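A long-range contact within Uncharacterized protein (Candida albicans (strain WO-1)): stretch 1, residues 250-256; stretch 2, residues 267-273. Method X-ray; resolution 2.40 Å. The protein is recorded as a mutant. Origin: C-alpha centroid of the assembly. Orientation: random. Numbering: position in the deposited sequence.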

# COMPACT_ATOMS: atom_id res chain seq x y z
N THR A 250 22.38 9.36 15.04
CA THR A 250 23.53 10.26 15.08
C THR A 250 24.28 10.14 16.41
O THR A 250 25.51 10.30 16.43
CB THR A 250 23.06 11.70 14.85
OG1 THR A 250 22.29 11.76 13.64
CG2 THR A 250 24.27 12.64 14.73
N TRP A 251 23.57 9.83 17.50
CA TRP A 251 24.24 9.60 18.78
C TRP A 251 25.11 8.35 18.72
O TRP A 251 26.24 8.35 19.23
CB TRP A 251 23.22 9.45 19.91
CG TRP A 251 22.66 10.74 20.51
CD1 TRP A 251 21.37 11.20 20.41
CD2 TRP A 251 23.36 11.69 21.33
NE1 TRP A 251 21.23 12.37 21.10
CE2 TRP A 251 22.43 12.70 21.67
CE3 TRP A 251 24.67 11.80 21.79
CZ2 TRP A 251 22.79 13.80 22.46
CZ3 TRP A 251 25.02 12.88 22.56
CH2 TRP A 251 24.08 13.87 22.89
N LYS A 252 24.60 7.29 18.09
CA LYS A 252 25.36 6.05 18.02
C LYS A 252 26.63 6.23 17.21
O LYS A 252 27.70 5.74 17.61
CB LYS A 252 24.48 4.95 17.42
CG LYS A 252 23.32 4.53 18.32
CD LYS A 252 22.21 3.80 17.54
CE LYS A 252 22.64 2.42 17.08
NZ LYS A 252 21.57 1.76 16.30
N LEU A 253 26.54 6.93 16.08
CA LEU A 253 27.74 7.25 15.31
C LEU A 253 28.72 8.08 16.13
O LEU A 253 29.94 7.89 16.02
CB LEU A 253 27.35 7.98 14.02
CG LEU A 253 26.56 7.19 12.97
CD1 LEU A 253 26.37 8.03 11.71
CD2 LEU A 253 27.21 5.88 12.59
N TRP A 254 28.21 8.95 17.01
CA TRP A 254 29.07 9.81 17.81
C TRP A 254 29.88 9.01 18.83
O TRP A 254 31.06 9.31 19.06
CB TRP A 254 28.24 10.88 18.52
CG TRP A 254 29.04 11.79 19.39
CD1 TRP A 254 29.81 12.86 18.99
CD2 TRP A 254 29.12 11.75 20.82
NE1 TRP A 254 30.38 13.46 20.09
CE2 TRP A 254 29.97 12.80 21.22
CE3 TRP A 254 28.56 10.92 21.80
CZ2 TRP A 254 30.27 13.05 22.55
CZ3 TRP A 254 28.88 11.16 23.12
CH2 TRP A 254 29.71 12.21 23.49
N ILE A 255 29.27 8.00 19.48
CA ILE A 255 30.03 7.19 20.43
C ILE A 255 30.91 6.19 19.71
O ILE A 255 32.02 5.88 20.17
CB ILE A 255 29.11 6.48 21.44
CG1 ILE A 255 28.19 5.46 20.75
CG2 ILE A 255 28.33 7.48 22.29
CD1 ILE A 255 27.48 4.52 21.68
N LEU A 256 30.44 5.67 18.58
CA LEU A 256 31.26 4.80 17.76
C LEU A 256 32.54 5.51 17.35
O LEU A 256 33.65 5.07 17.68
CB LEU A 256 30.47 4.33 16.53
CG LEU A 256 31.30 3.49 15.56
CD1 LEU A 256 31.87 2.27 16.26
CD2 LEU A 256 30.50 3.09 14.35
N GLU A 267 35.14 10.10 29.08
CA GLU A 267 35.08 11.29 28.23
C GLU A 267 33.74 11.41 27.53
O GLU A 267 33.17 12.50 27.44
CB GLU A 267 36.21 11.26 27.21
CG GLU A 267 37.16 12.43 27.27
CD GLU A 267 38.34 12.27 26.32
OE1 GLU A 267 38.52 13.15 25.45
OE2 GLU A 267 39.07 11.26 26.45
N LEU A 268 33.20 10.29 27.04
CA LEU A 268 31.91 10.32 26.36
C LEU A 268 30.77 10.52 27.35
O LEU A 268 29.94 11.41 27.19
CB LEU A 268 31.73 9.03 25.54
CG LEU A 268 32.70 8.89 24.36
CD1 LEU A 268 32.40 7.65 23.53
CD2 LEU A 268 32.66 10.13 23.48
N ASP A 269 30.76 9.71 28.42
CA ASP A 269 29.66 9.71 29.39
C ASP A 269 29.51 11.06 30.09
O ASP A 269 28.39 11.45 30.44
CB ASP A 269 29.89 8.59 30.40
CG ASP A 269 28.75 8.45 31.41
OD1 ASP A 269 27.61 8.15 31.01
OD2 ASP A 269 29.02 8.60 32.62
N GLN A 270 30.61 11.79 30.30
CA GLN A 270 30.52 13.09 30.97
C GLN A 270 29.74 14.10 30.14
O GLN A 270 29.19 15.06 30.70
CB GLN A 270 31.93 13.62 31.28
CG GLN A 270 32.63 12.90 32.44
CD GLN A 270 34.12 13.21 32.55
OE1 GLN A 270 34.72 13.77 31.62
NE2 GLN A 270 34.72 12.87 33.69
N LYS A 271 29.68 13.93 28.82
CA LYS A 271 28.85 14.77 27.97
C LYS A 271 27.39 14.32 27.92
O LYS A 271 26.58 14.97 27.27
CB LYS A 271 29.42 14.83 26.55
CG LYS A 271 30.65 15.73 26.41
CD LYS A 271 30.92 16.09 24.95
CE LYS A 271 31.82 17.31 24.81
NZ LYS A 271 33.16 17.11 25.44
N LEU A 272 27.05 13.23 28.61
CA LEU A 272 25.69 12.69 28.58
C LEU A 272 24.96 13.05 29.88
O LEU A 272 24.71 12.22 30.74
CB LEU A 272 25.74 11.17 28.36
CG LEU A 272 26.43 10.74 27.06
CD1 LEU A 272 26.48 9.23 26.93
CD2 LEU A 272 25.73 11.34 25.85
N THR A 273 24.62 14.34 29.98
CA THR A 273 24.14 14.93 31.23
C THR A 273 22.62 15.03 31.31
O THR A 273 22.07 15.02 32.42
CB THR A 273 24.74 16.33 31.42
OG1 THR A 273 23.96 17.29 30.71
CG2 THR A 273 26.17 16.37 30.89

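A single methyl group, Leu272 CD2, touches two tryptophans at once, lying 3.7 Å from Trp251 CZ3 and 4.2 Å from Trp254 CZ3. Around it, two tryptophans and an isoleucine on a helix meet two leucines and the aliphatic part of a lysine; no hydrogen bond crosses between the stretches, and the contact rests on packing alone. It illustrates a general principle: a large aromatic side chain can span the gap between backbones and offer apolar carbons to its partner.

The backbone spacing sets the problem. The CA atoms of Ile255 and Leu268 are 7.0 Å apart, but those of Trp251 and Leu272 are 10.4 Å apart, so the stretches diverge toward the start of the first and the end of the second. At the near end, the CA-to-CB bond of Ile255 points sideways and the end of its side chain leads away, yet its backbone and CB are close enough to be touched: Leu268 CD1 lies 3.8 Å from Ile255 O and 4.1 Å from Ile255 CB. A methyl group beside a carbonyl oxygen is a simple packing contact, and that oxygen gains no hydrogen bond from it.

Trp254 is the centre of the arrangement and has the largest area covered by the opposing stretch. Its CA-to-CB bond points toward the partner, and a t rotamer at chi1 carries the indole across. Leu268, whose CA-to-CB bond also points toward its partner, places CD2 over one face of the six-membered ring, 4.0 Å from the ring centroid and 25° off the normal, a CH-pi contact. The closest approach of this pair is 3.6 Å, between Trp254 CH2 and Leu268 CD2. Leucine suits the position because its branched end offers two methyls: CD2 meets the indole while CD1 reaches Ile255.

Where the gap is wider, the CA-to-CB bond of Trp251 points sideways, but the end of its side chain comes nearer and meets Leu272. That residue is likewise sideways at CB and nearer at its end, with chi1 m and chi2 t. Its CD2 lies obliquely to both indoles, and an apolar methyl suits this place because it can pack against two rings without needing a polar partner. All five of these residues are buried. Both indole nitrogens, NE1 of Trp251 and NE1 of Trp254, are hydrogen-bonded elsewhere in the structure, which offsets the cost of burying them.

Lys271 shows how a charged residue can serve an apolar contact. Its CD lies 3.9 Å from Trp254 CZ2, while the end of the side chain leads away on an exposed residue.

Local backbone bonds accompany this packing. In the first helix, Trp254 N donates to Thr250 O and Ile255 N to Trp251 O, each at 3.1 Å. In the second stretch, a type I turn runs from Asp269 to Leu272, with Leu272 N 2.9 Å from Asp269 O. Together the contacts bury 287 Å², summed over both sides.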